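Local coordinates for putative DD-carboxypeptidase TP_0574 (Treponema pallidum, PDB 1O75), which binds penicillin and has zinc-dependent carboxypeptidase activity on synthetic depsipeptides, so it may reduce peptidoglycan cross-linking in this spirochaete, at residues L45-F50 with N299-R304; A52-H58 with I147-H153; H60-Q66 with V129-A135; T102-R106 with S137-D141. The protein carries 2 engineered substitutions. Where two conformers were deposited one is given. Residue numbers count along the deposited sequence, not the author numbering.

Contact 1: L45-F50 with N299-R304; sequences LDAGMF and NYGFDR
This is a polar loop-to-loop contact between two parts of the four-domain protein. Residues 45-50 lie in the irregular loop before strand 53-56, in the part of the chain that belongs to Tp47 domain a. Residues 299-304 follow strand 293-298, in the part that belongs to domain C. The two run side by side in the same direction: Ala47 CA is 4.2 Å from Phe302 CA, and Met49 CA is 4.7 Å from Arg304 CA. Asn299 to Phe302 form a type I beta turn. Asn299 OD1 accepts from Gly301 N at 2.8 Å, which makes an Asx turn, and Asn299 ND2 donates to Gly226 O. A 3-10 segment starts at Asp303. Asp46 is the centre of an inverse gamma turn. Backbone bonds join the loops: Asp303 N to Ala47 O at 2.8 Å and Arg304 N to Gly48 O at 3.1 Å. Arg304 has chi1 p, then t and t, so its chain extends to the other loop. Arg304 NH1 and Arg304 NH2 each donate to Asp46 O at 3.0 Å; Arg304 NH1 also forms a salt bridge with Asp46 OD1 at 3.5 Å. Ala47 CA lies over the Phe302 ring, 3.8 Å from its centroid, in a CH-pi contact. Arg304 also pairs with Asp283, and Asp46 with Lys279. The arginine thus satisfies backbone carbonyls and shares its charge with two acids, so directed polar bonds dominate over apolar packing.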
# COMPACT_ATOMS: atom_id res chain seq x y z
N LEU B 45 12.38 -18.12 -11.96
CA LEU B 45 11.75 -18.42 -10.69
C LEU B 45 12.69 -19.40 -10.02
O LEU B 45 13.47 -20.06 -10.70
CB LEU B 45 10.38 -19.06 -10.92
CG LEU B 45 9.37 -18.15 -11.62
CD1 LEU B 45 8.06 -18.88 -11.83
CD2 LEU B 45 9.18 -16.87 -10.80
N ASP B 46 12.65 -19.47 -8.69
CA ASP B 46 13.49 -20.43 -7.95
C ASP B 46 12.57 -21.65 -7.89
O ASP B 46 11.83 -21.84 -6.93
CB ASP B 46 13.76 -19.93 -6.53
CG ASP B 46 14.50 -20.96 -5.68
OD1 ASP B 46 14.65 -22.12 -6.12
OD2 ASP B 46 14.93 -20.60 -4.56
N ALA B 47 12.63 -22.48 -8.92
CA ALA B 47 11.76 -23.64 -9.03
C ALA B 47 12.32 -24.97 -8.55
O ALA B 47 11.72 -26.01 -8.80
CB ALA B 47 11.28 -23.77 -10.48
N GLY B 48 13.45 -24.95 -7.87
CA GLY B 48 14.04 -26.19 -7.41
C GLY B 48 13.66 -26.63 -6.02
O GLY B 48 12.53 -26.44 -5.56
N MET B 49 14.63 -27.25 -5.35
CA MET B 49 14.46 -27.73 -4.00
C MET B 49 14.90 -26.68 -2.98
O MET B 49 14.44 -25.55 -3.05
CB MET B 49 15.22 -29.06 -3.84
CG MET B 49 14.58 -30.22 -4.65
SD MET B 49 12.86 -30.62 -4.08
CE MET B 49 13.22 -31.39 -2.50
N PHE B 50 15.79 -27.03 -2.05
CA PHE B 50 16.18 -26.08 -1.02
C PHE B 50 17.58 -25.46 -1.06
O PHE B 50 18.04 -24.90 -0.06
CB PHE B 50 15.91 -26.67 0.37
CG PHE B 50 14.44 -26.89 0.64
CD1 PHE B 50 13.81 -28.07 0.25
CD2 PHE B 50 13.67 -25.86 1.19
CE1 PHE B 50 12.42 -28.23 0.41
CE2 PHE B 50 12.28 -26.00 1.36
CZ PHE B 50 11.66 -27.18 0.97
N ASN B 299 3.93 -22.25 -6.12
CA ASN B 299 3.89 -22.52 -7.56
C ASN B 299 3.88 -24.04 -7.61
O ASN B 299 4.85 -24.67 -7.23
CB ASN B 299 5.11 -21.99 -8.30
CG ASN B 299 5.02 -22.25 -9.80
OD1 ASN B 299 5.03 -23.40 -10.23
ND2 ASN B 299 4.92 -21.18 -10.59
N TYR B 300 2.78 -24.62 -8.08
CA TYR B 300 2.65 -26.08 -8.10
C TYR B 300 3.75 -26.79 -8.87
O TYR B 300 3.98 -27.98 -8.66
CB TYR B 300 1.28 -26.46 -8.66
CG TYR B 300 0.14 -25.77 -7.93
CD1 TYR B 300 -0.89 -25.15 -8.64
CD2 TYR B 300 0.10 -25.72 -6.52
CE1 TYR B 300 -1.94 -24.51 -7.98
CE2 TYR B 300 -0.94 -25.09 -5.85
CZ TYR B 300 -1.96 -24.49 -6.59
OH TYR B 300 -3.01 -23.87 -5.93
N GLY B 301 4.44 -26.06 -9.74
CA GLY B 301 5.49 -26.69 -10.53
C GLY B 301 6.88 -26.69 -9.94
O GLY B 301 7.79 -27.25 -10.55
N PHE B 302 7.08 -26.09 -8.77
CA PHE B 302 8.41 -26.08 -8.16
C PHE B 302 8.71 -27.46 -7.60
O PHE B 302 7.82 -28.13 -7.10
CB PHE B 302 8.50 -25.06 -7.02
CG PHE B 302 8.43 -23.61 -7.45
CD1 PHE B 302 8.40 -23.24 -8.80
CD2 PHE B 302 8.42 -22.60 -6.49
CE1 PHE B 302 8.35 -21.89 -9.19
CE2 PHE B 302 8.38 -21.26 -6.85
CZ PHE B 302 8.34 -20.89 -8.20
N ASP B 303 9.96 -27.88 -7.66
CA ASP B 303 10.29 -29.20 -7.14
C ASP B 303 9.96 -29.37 -5.66
O ASP B 303 9.54 -30.45 -5.24
CB ASP B 303 11.76 -29.53 -7.35
CG ASP B 303 12.14 -29.63 -8.82
OD1 ASP B 303 11.25 -29.87 -9.67
OD2 ASP B 303 13.34 -29.47 -9.12
N ARG B 304 10.15 -28.31 -4.86
CA ARG B 304 9.86 -28.43 -3.44
C ARG B 304 8.37 -28.53 -3.13
O ARG B 304 8.00 -28.75 -1.98
CB ARG B 304 10.49 -27.28 -2.64
CG ARG B 304 10.00 -25.85 -2.98
CD ARG B 304 10.87 -24.79 -2.21
NE ARG B 304 10.57 -23.43 -2.68
CZ ARG B 304 11.05 -22.91 -3.81
NH1 ARG B 304 11.87 -23.62 -4.57
NH2 ARG B 304 10.64 -21.71 -4.23

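Contact 2: A52-H58 with I147-H153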
# COMPACT_ATOMS: atom_id res chain seq x y z
N ALA B 52 20.60 -22.83 -1.96
CA ALA B 52 20.63 -21.37 -1.77
C ALA B 52 19.96 -20.51 -2.86
O ALA B 52 20.30 -20.58 -4.05
CB ALA B 52 22.06 -20.92 -1.57
N VAL B 53 19.01 -19.70 -2.39
CA VAL B 53 18.24 -18.75 -3.22
C VAL B 53 19.14 -17.63 -3.82
O VAL B 53 19.29 -16.60 -3.17
CB VAL B 53 17.12 -18.09 -2.36
CG1 VAL B 53 16.40 -16.98 -3.14
CG2 VAL B 53 16.11 -19.14 -1.90
N SER B 54 19.71 -17.83 -5.02
CA SER B 54 20.58 -16.84 -5.68
C SER B 54 19.93 -16.14 -6.88
O SER B 54 20.13 -16.54 -8.04
CB SER B 54 21.87 -17.48 -6.18
OG SER B 54 22.65 -16.50 -6.87
N ARG B 55 19.20 -15.06 -6.61
CA ARG B 55 18.45 -14.34 -7.62
C ARG B 55 18.87 -12.92 -7.99
O ARG B 55 19.61 -12.25 -7.27
CB ARG B 55 17.00 -14.31 -7.19
CG ARG B 55 16.82 -13.62 -5.84
CD ARG B 55 15.46 -13.92 -5.23
NE ARG B 55 14.44 -12.93 -5.56
CZ ARG B 55 13.13 -13.15 -5.44
NH1 ARG B 55 12.68 -14.33 -5.03
NH2 ARG B 55 12.25 -12.18 -5.73
N ALA B 56 18.34 -12.47 -9.13
CA ALA B 56 18.59 -11.13 -9.64
C ALA B 56 17.66 -10.20 -8.86
O ALA B 56 16.48 -10.49 -8.70
CB ALA B 56 18.27 -11.07 -11.13
N THR B 57 18.19 -9.10 -8.37
CA THR B 57 17.36 -8.18 -7.61
C THR B 57 17.99 -6.84 -7.35
O THR B 57 19.20 -6.67 -7.43
CB THR B 57 16.98 -8.79 -6.26
OG1 THR B 57 16.32 -7.79 -5.45
CG2 THR B 57 18.21 -9.26 -5.54
N HIS B 58 17.12 -5.90 -7.01
CA HIS B 58 17.41 -4.50 -6.69
C HIS B 58 18.13 -4.30 -5.36
O HIS B 58 18.92 -3.37 -5.21
CB HIS B 58 16.08 -3.74 -6.63
CG HIS B 58 15.02 -4.47 -5.85
ND1 HIS B 58 14.43 -5.63 -6.31
CD2 HIS B 58 14.52 -4.26 -4.61
CE1 HIS B 58 13.61 -6.10 -5.38
NE2 HIS B 58 13.65 -5.29 -4.35
N ILE B 147 23.85 -3.17 -5.98
CA ILE B 147 23.37 -4.55 -5.80
C ILE B 147 22.70 -5.08 -7.06
O ILE B 147 21.85 -4.42 -7.66
CB ILE B 147 22.38 -4.62 -4.62
CG1 ILE B 147 23.15 -4.34 -3.32
CG2 ILE B 147 21.67 -6.01 -4.58
CD1 ILE B 147 22.28 -4.13 -2.09
N THR B 148 23.10 -6.28 -7.50
CA THR B 148 22.46 -6.87 -8.68
C THR B 148 21.90 -8.28 -8.41
O THR B 148 21.00 -8.74 -9.13
CB THR B 148 23.44 -6.98 -9.86
OG1 THR B 148 24.58 -7.75 -9.46
CG2 THR B 148 23.87 -5.59 -10.33
N ASN B 149 22.43 -8.96 -7.40
CA ASN B 149 21.98 -10.31 -7.06
C ASN B 149 22.04 -10.52 -5.57
O ASN B 149 22.83 -9.88 -4.87
CB ASN B 149 22.87 -11.37 -7.72
CG ASN B 149 22.86 -11.30 -9.22
OD1 ASN B 149 22.05 -11.95 -9.89
ND2 ASN B 149 23.75 -10.49 -9.78
N VAL B 150 21.20 -11.44 -5.09
CA VAL B 150 21.17 -11.76 -3.68
C VAL B 150 21.08 -13.28 -3.58
O VAL B 150 20.43 -13.93 -4.41
CB VAL B 150 19.97 -11.12 -2.97
CG1 VAL B 150 19.98 -11.49 -1.49
CG2 VAL B 150 20.02 -9.59 -3.13
N LYS B 151 21.73 -13.83 -2.57
CA LYS B 151 21.73 -15.27 -2.37
C LYS B 151 21.45 -15.48 -0.90
O LYS B 151 22.16 -14.94 -0.05
CB LYS B 151 23.09 -15.85 -2.77
CG LYS B 151 23.22 -17.36 -2.63
CD LYS B 151 24.56 -17.85 -3.17
CE LYS B 151 24.90 -19.23 -2.63
NZ LYS B 151 26.25 -19.73 -3.08
N VAL B 152 20.38 -16.21 -0.59
CA VAL B 152 20.00 -16.48 0.79
C VAL B 152 20.19 -17.98 1.07
O VAL B 152 19.60 -18.82 0.38
CB VAL B 152 18.55 -16.06 1.02
CG1 VAL B 152 18.22 -16.12 2.53
CG2 VAL B 152 18.33 -14.64 0.47
N HIS B 153 20.97 -18.32 2.09
CA HIS B 153 21.29 -19.72 2.40
C HIS B 153 20.43 -20.40 3.45
O HIS B 153 20.33 -21.63 3.47
CB HIS B 153 22.73 -19.84 2.90
CG HIS B 153 23.76 -19.41 1.90
ND1 HIS B 153 24.49 -20.13 1.02
CD2 HIS B 153 24.14 -18.10 1.75
CE1 HIS B 153 25.30 -19.23 0.36
NE2 HIS B 153 25.07 -18.02 0.81
O HOH W 1 20.32 -2.02 -7.11
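Strand 53-56 pairs with strand 143-163 in the mixed beta sheet of Tp47 domain a, as an antiparallel pair at 165°. Val53-Val152 and Arg55-Val150 are hydrogen-bonded pairs. Ser54-Lys151 and Ala56-Asn149 are non-hydrogen-bonded pairs. Val53 N donates to Val152 O at 3.0 Å. Arg55 N donates to Val150 O at 2.8 Å, and Val150 N returns a bond to Arg55 O at 2.8 Å. Past the strand end, Thr57 N reaches Thr148 O at 2.9 Å. A water lies 2.7 Å from His58 O and 2.9 Å from Ile147 O and can donate to either. On the Ser54 face, Ser54 CB touches Lys151 CG at 3.8 Å. Lys151 also borders a bound xenon, together with Glu72, Leu74 and Met104. On the other face, Val53 CB and Val152 CB are 4.2 Å apart. Strand 69-85 also pairs with 143-163, where Thr148 and Asn149 form a classic beta bulge opposite Leu74. Helix 60-65 covers the Val150 and Val152 side chains through Ala62 and Gln65.

Contact 3: H60-Q66 with V129-A135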
# COMPACT_ATOMS: atom_id res chain seq x y z
N HIS B 60 16.29 -4.27 -2.19
CA HIS B 60 15.39 -3.91 -1.10
C HIS B 60 15.08 -5.13 -0.25
O HIS B 60 14.96 -5.03 0.97
CB HIS B 60 14.11 -3.29 -1.62
CG HIS B 60 14.31 -1.95 -2.25
ND1 HIS B 60 13.26 -1.14 -2.64
CD2 HIS B 60 15.45 -1.28 -2.57
CE1 HIS B 60 13.74 -0.03 -3.19
NE2 HIS B 60 15.06 -0.09 -3.15
N GLY B 61 14.96 -6.28 -0.89
CA GLY B 61 14.68 -7.50 -0.15
C GLY B 61 15.92 -7.88 0.66
O GLY B 61 15.81 -8.46 1.75
N ALA B 62 17.09 -7.54 0.13
CA ALA B 62 18.33 -7.86 0.82
C ALA B 62 18.37 -7.19 2.19
O ALA B 62 18.77 -7.81 3.16
CB ALA B 62 19.54 -7.45 -0.03
N PHE B 63 17.97 -5.93 2.27
CA PHE B 63 17.97 -5.23 3.56
C PHE B 63 17.08 -5.96 4.57
O PHE B 63 17.45 -6.17 5.72
CB PHE B 63 17.45 -3.80 3.41
CG PHE B 63 17.13 -3.14 4.73
CD1 PHE B 63 18.15 -2.65 5.55
CD2 PHE B 63 15.81 -3.04 5.18
CE1 PHE B 63 17.87 -2.06 6.80
CE2 PHE B 63 15.51 -2.46 6.43
CZ PHE B 63 16.54 -1.96 7.24
N ARG B 64 15.88 -6.30 4.13
CA ARG B 64 14.92 -7.00 5.02
C ARG B 64 15.43 -8.36 5.49
O ARG B 64 15.24 -8.72 6.65
CB ARG B 64 13.60 -7.22 4.29
CG ARG B 64 12.87 -5.94 3.95
CD ARG B 64 11.63 -6.24 3.11
NE ARG B 64 11.24 -5.03 2.42
CZ ARG B 64 11.17 -4.91 1.11
NH1 ARG B 64 11.43 -5.94 0.32
NH2 ARG B 64 10.83 -3.74 0.58
N GLN B 65 16.09 -9.11 4.61
CA GLN B 65 16.57 -10.44 5.01
C GLN B 65 17.87 -10.51 5.79
O GLN B 65 18.15 -11.53 6.42
CB GLN B 65 16.68 -11.33 3.77
CG GLN B 65 15.35 -11.56 3.07
CD GLN B 65 15.52 -12.43 1.86
OE1 GLN B 65 15.47 -13.66 1.94
NE2 GLN B 65 15.77 -11.80 0.71
N GLN B 66 18.66 -9.44 5.77
CA GLN B 66 19.96 -9.45 6.46
C GLN B 66 19.84 -9.64 7.95
O GLN B 66 20.80 -10.01 8.62
CB GLN B 66 20.74 -8.14 6.18
CG GLN B 66 20.29 -6.96 7.05
CD GLN B 66 21.07 -5.69 6.71
OE1 GLN B 66 22.19 -5.76 6.24
NE2 GLN B 66 20.47 -4.53 6.95
N VAL B 129 28.69 -6.57 5.64
CA VAL B 129 28.23 -5.19 5.58
C VAL B 129 26.82 -5.16 6.13
O VAL B 129 26.14 -6.20 6.17
CB VAL B 129 28.21 -4.63 4.16
CG1 VAL B 129 29.61 -4.74 3.55
CG2 VAL B 129 27.19 -5.37 3.30
N ALA B 130 26.39 -3.98 6.57
CA ALA B 130 25.04 -3.80 7.09
C ALA B 130 24.36 -2.87 6.09
O ALA B 130 24.70 -1.68 6.00
CB ALA B 130 25.07 -3.18 8.47
N LEU B 131 23.42 -3.42 5.32
CA LEU B 131 22.72 -2.63 4.32
C LEU B 131 21.81 -1.62 5.02
O LEU B 131 21.35 -1.85 6.14
CB LEU B 131 21.87 -3.55 3.42
CG LEU B 131 22.68 -4.64 2.68
CD1 LEU B 131 21.75 -5.50 1.80
CD2 LEU B 131 23.75 -3.97 1.81
N ALA B 132 21.56 -0.50 4.35
CA ALA B 132 20.67 0.54 4.88
C ALA B 132 19.29 0.24 4.35
O ALA B 132 19.14 -0.43 3.34
CB ALA B 132 21.11 1.93 4.39
N ASP B 133 18.27 0.76 5.03
CA ASP B 133 16.89 0.55 4.63
C ASP B 133 16.74 0.98 3.18
O ASP B 133 17.22 2.05 2.80
CB ASP B 133 15.97 1.38 5.53
CG ASP B 133 14.53 0.89 5.51
OD1 ASP B 133 14.09 0.32 4.49
OD2 ASP B 133 13.83 1.11 6.51
N ARG B 134 16.06 0.17 2.37
CA ARG B 134 15.84 0.44 0.95
C ARG B 134 17.16 0.57 0.17
O ARG B 134 17.22 1.23 -0.87
CB ARG B 134 15.01 1.71 0.75
CG ARG B 134 13.57 1.65 1.32
CD ARG B 134 12.77 2.87 0.90
NE ARG B 134 13.46 4.10 1.31
CZ ARG B 134 13.51 4.57 2.55
NH1 ARG B 134 12.90 3.93 3.54
NH2 ARG B 134 14.20 5.68 2.81
N ALA B 135 18.21 -0.07 0.66
CA ALA B 135 19.53 -0.02 0.02
C ALA B 135 19.54 -0.52 -1.40
O ALA B 135 18.89 -1.50 -1.73
CB ALA B 135 20.54 -0.81 0.85
O HOH W 2 14.37 -2.28 1.96
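The loop 129-135 runs along one side of the short helix 60-65 and meets its segment first through Gln66. Val129 itself barely touches the helix segment. Its backbone bonds instead to Arg106 and Ser108 of strand 101-114. Ala130 CA comes within 3.6 Å of Gln66 OE1. Leu131 is the main polar partner. Leu131 N donates to Gln66 OE1 at 2.8 Å, and Leu131 O accepts from Gln66 NE2 at 2.9 Å. One side-chain amide thus serves both backbone polar groups of a single residue. Leu131 CD1 also packs on Ala62 CB at 3.5 Å, and Leu131 O lies at the edge of the Phe63 ring, 3.4 Å from Phe63 CD1. Ala132 opens a type II beta turn that ends at Ala135. Asp133 then lies across the Phe63 ring. Asp133 CA is 3.4 Å from the Phe63 ring centroid and almost on the ring normal, a CH-pi contact over the face. Arg134 has a positive phi of 59°, as the third residue of a type II turn does. A water bridges Arg134 N, by a weak 3.0 Å bond, to His60 O at 3.0 Å. Arg134 CA lies over one face of the His60 ring. Finally, Ala135 O sits at the edge of that ring, 3.5 Å from His60 CD2. This is a helix packed on a connecting loop, with the Phe63 ring against a beta turn, and it joins helix 60-65 to the link between strands 120-124 and 137-140.

Contact 4: T102-R106 with S137-D141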
# COMPACT_ATOMS: atom_id res chain seq x y z
N THR B 102 32.93 -6.53 -10.22
CA THR B 102 31.93 -6.91 -9.23
C THR B 102 32.56 -7.30 -7.90
O THR B 102 33.76 -7.55 -7.79
CB THR B 102 31.07 -8.07 -9.73
OG1 THR B 102 31.89 -9.23 -9.89
CG2 THR B 102 30.43 -7.71 -11.07
N LYS B 103 31.73 -7.34 -6.87
CA LYS B 103 32.19 -7.71 -5.55
C LYS B 103 31.03 -8.44 -4.88
O LYS B 103 29.87 -8.11 -5.12
CB LYS B 103 32.55 -6.45 -4.77
CG LYS B 103 33.28 -6.71 -3.47
CD LYS B 103 34.74 -7.15 -3.71
CE LYS B 103 35.59 -6.01 -4.26
NZ LYS B 103 37.06 -6.31 -4.23
N MET B 104 31.34 -9.43 -4.06
CA MET B 104 30.32 -10.18 -3.34
C MET B 104 30.66 -10.12 -1.87
O MET B 104 31.78 -10.39 -1.47
CB MET B 104 30.29 -11.64 -3.81
CG MET B 104 29.13 -12.45 -3.22
SD MET B 104 29.07 -14.14 -3.83
CE MET B 104 28.45 -13.88 -5.49
N VAL B 105 29.68 -9.75 -1.05
CA VAL B 105 29.89 -9.64 0.37
C VAL B 105 28.71 -10.24 1.09
O VAL B 105 27.66 -10.45 0.49
CB VAL B 105 30.00 -8.15 0.81
CG1 VAL B 105 31.20 -7.49 0.13
CG2 VAL B 105 28.71 -7.40 0.44
N ARG B 106 28.89 -10.52 2.37
CA ARG B 106 27.81 -11.01 3.19
C ARG B 106 27.10 -9.75 3.71
O ARG B 106 27.76 -8.76 4.01
CB ARG B 106 28.37 -11.82 4.37
CG ARG B 106 29.08 -13.10 3.95
CD ARG B 106 29.40 -13.99 5.15
NE ARG B 106 30.56 -13.49 5.90
CZ ARG B 106 31.81 -13.51 5.44
NH1 ARG B 106 32.08 -14.00 4.24
NH2 ARG B 106 32.79 -13.02 6.19
N SER B 137 22.77 -0.27 -2.95
CA SER B 137 24.21 -0.47 -3.13
C SER B 137 24.86 -0.74 -1.79
O SER B 137 24.21 -0.64 -0.75
CB SER B 137 24.83 0.79 -3.75
OG SER B 137 24.81 1.85 -2.79
N PHE B 138 26.14 -1.08 -1.82
CA PHE B 138 26.91 -1.34 -0.60
C PHE B 138 28.36 -0.86 -0.79
O PHE B 138 28.82 -0.69 -1.91
CB PHE B 138 26.86 -2.83 -0.22
CG PHE B 138 27.48 -3.75 -1.25
CD1 PHE B 138 28.84 -4.05 -1.20
CD2 PHE B 138 26.69 -4.33 -2.24
CE1 PHE B 138 29.40 -4.91 -2.13
CE2 PHE B 138 27.24 -5.19 -3.18
CZ PHE B 138 28.60 -5.48 -3.13
N MET B 139 29.07 -0.67 0.32
CA MET B 139 30.45 -0.20 0.29
C MET B 139 31.50 -1.28 0.58
O MET B 139 31.36 -2.05 1.53
CB MET B 139 30.66 0.90 1.33
CG MET B 139 29.83 2.14 1.14
SD MET B 139 30.23 3.00 -0.37
CE MET B 139 28.86 4.20 -0.41
N VAL B 140 32.54 -1.30 -0.23
CA VAL B 140 33.65 -2.23 -0.06
C VAL B 140 34.94 -1.42 -0.22
O VAL B 140 35.24 -0.92 -1.31
CB VAL B 140 33.63 -3.37 -1.10
CG1 VAL B 140 34.84 -4.27 -0.91
CG2 VAL B 140 32.37 -4.18 -0.94
N ASP B 141 35.71 -1.31 0.86
CA ASP B 141 36.95 -0.55 0.85
C ASP B 141 36.71 0.83 0.27
O ASP B 141 37.38 1.24 -0.66
CB ASP B 141 38.03 -1.24 0.01
CG ASP B 141 38.54 -2.51 0.64
OD1 ASP B 141 38.77 -2.51 1.87
OD2 ASP B 141 38.71 -3.51 -0.10
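Apolar packing dominates this contact between two strand segments whose axes cross at 92° and approach to 8.9 Å. Val105 CG1 meets Val140 CG2 at 3.7 Å, and Val105 CG2 meets Phe138 CE1 at 3.6 Å. The Lys103 chain adds its aliphatic part, with Lys103 CG 3.7 Å from Val140 CG2. CA-to-CB bonds of Lys103, Val105, Phe138 and Val140 all point toward the other segment. Met104 and Met139 alternate away, as expected for extended strands. The aromatic contact is of CH-pi type. Val105 CG2 lies over the Phe138 ring, 3.9 Å from its centroid. At the ring edge, Lys103 O is 3.5 Å from Phe138 CZ. The segments share no backbone or side-chain hydrogen bonds. Both strands belong to one curled mixed sheet, linked through 69-85 and 143-163, so side chains of strands that are not neighbours meet nearly at right angles. Phe138 also touches Val73 of strand 69-85, Ile147 of strand 143-163 and Leu131 of the preceding loop. Met104, whose side chain points away, borders the xenon near Lys151.

Contacts 2, 3 and 4 lie together in Tp47 domain a. Contact 1 joins that region to domain C. It touches contact 2 where Asp46 meets Val53, but stays clear of contacts 3 and 4. None is wholly core: all mix buried with partly exposed residues, and contact 4 lies farthest from the chain centre. Contact 2 rests on regular strand pairing, contact 4 mainly on apolar side chains. Contacts 1 and 3 use polar side chains to satisfy loop backbone. Ile147 of contact 2 packs against both Leu131 of contact 3 and Phe138 of contact 4. Leu131 and Phe138 also touch, so these three contacts share one apolar cluster.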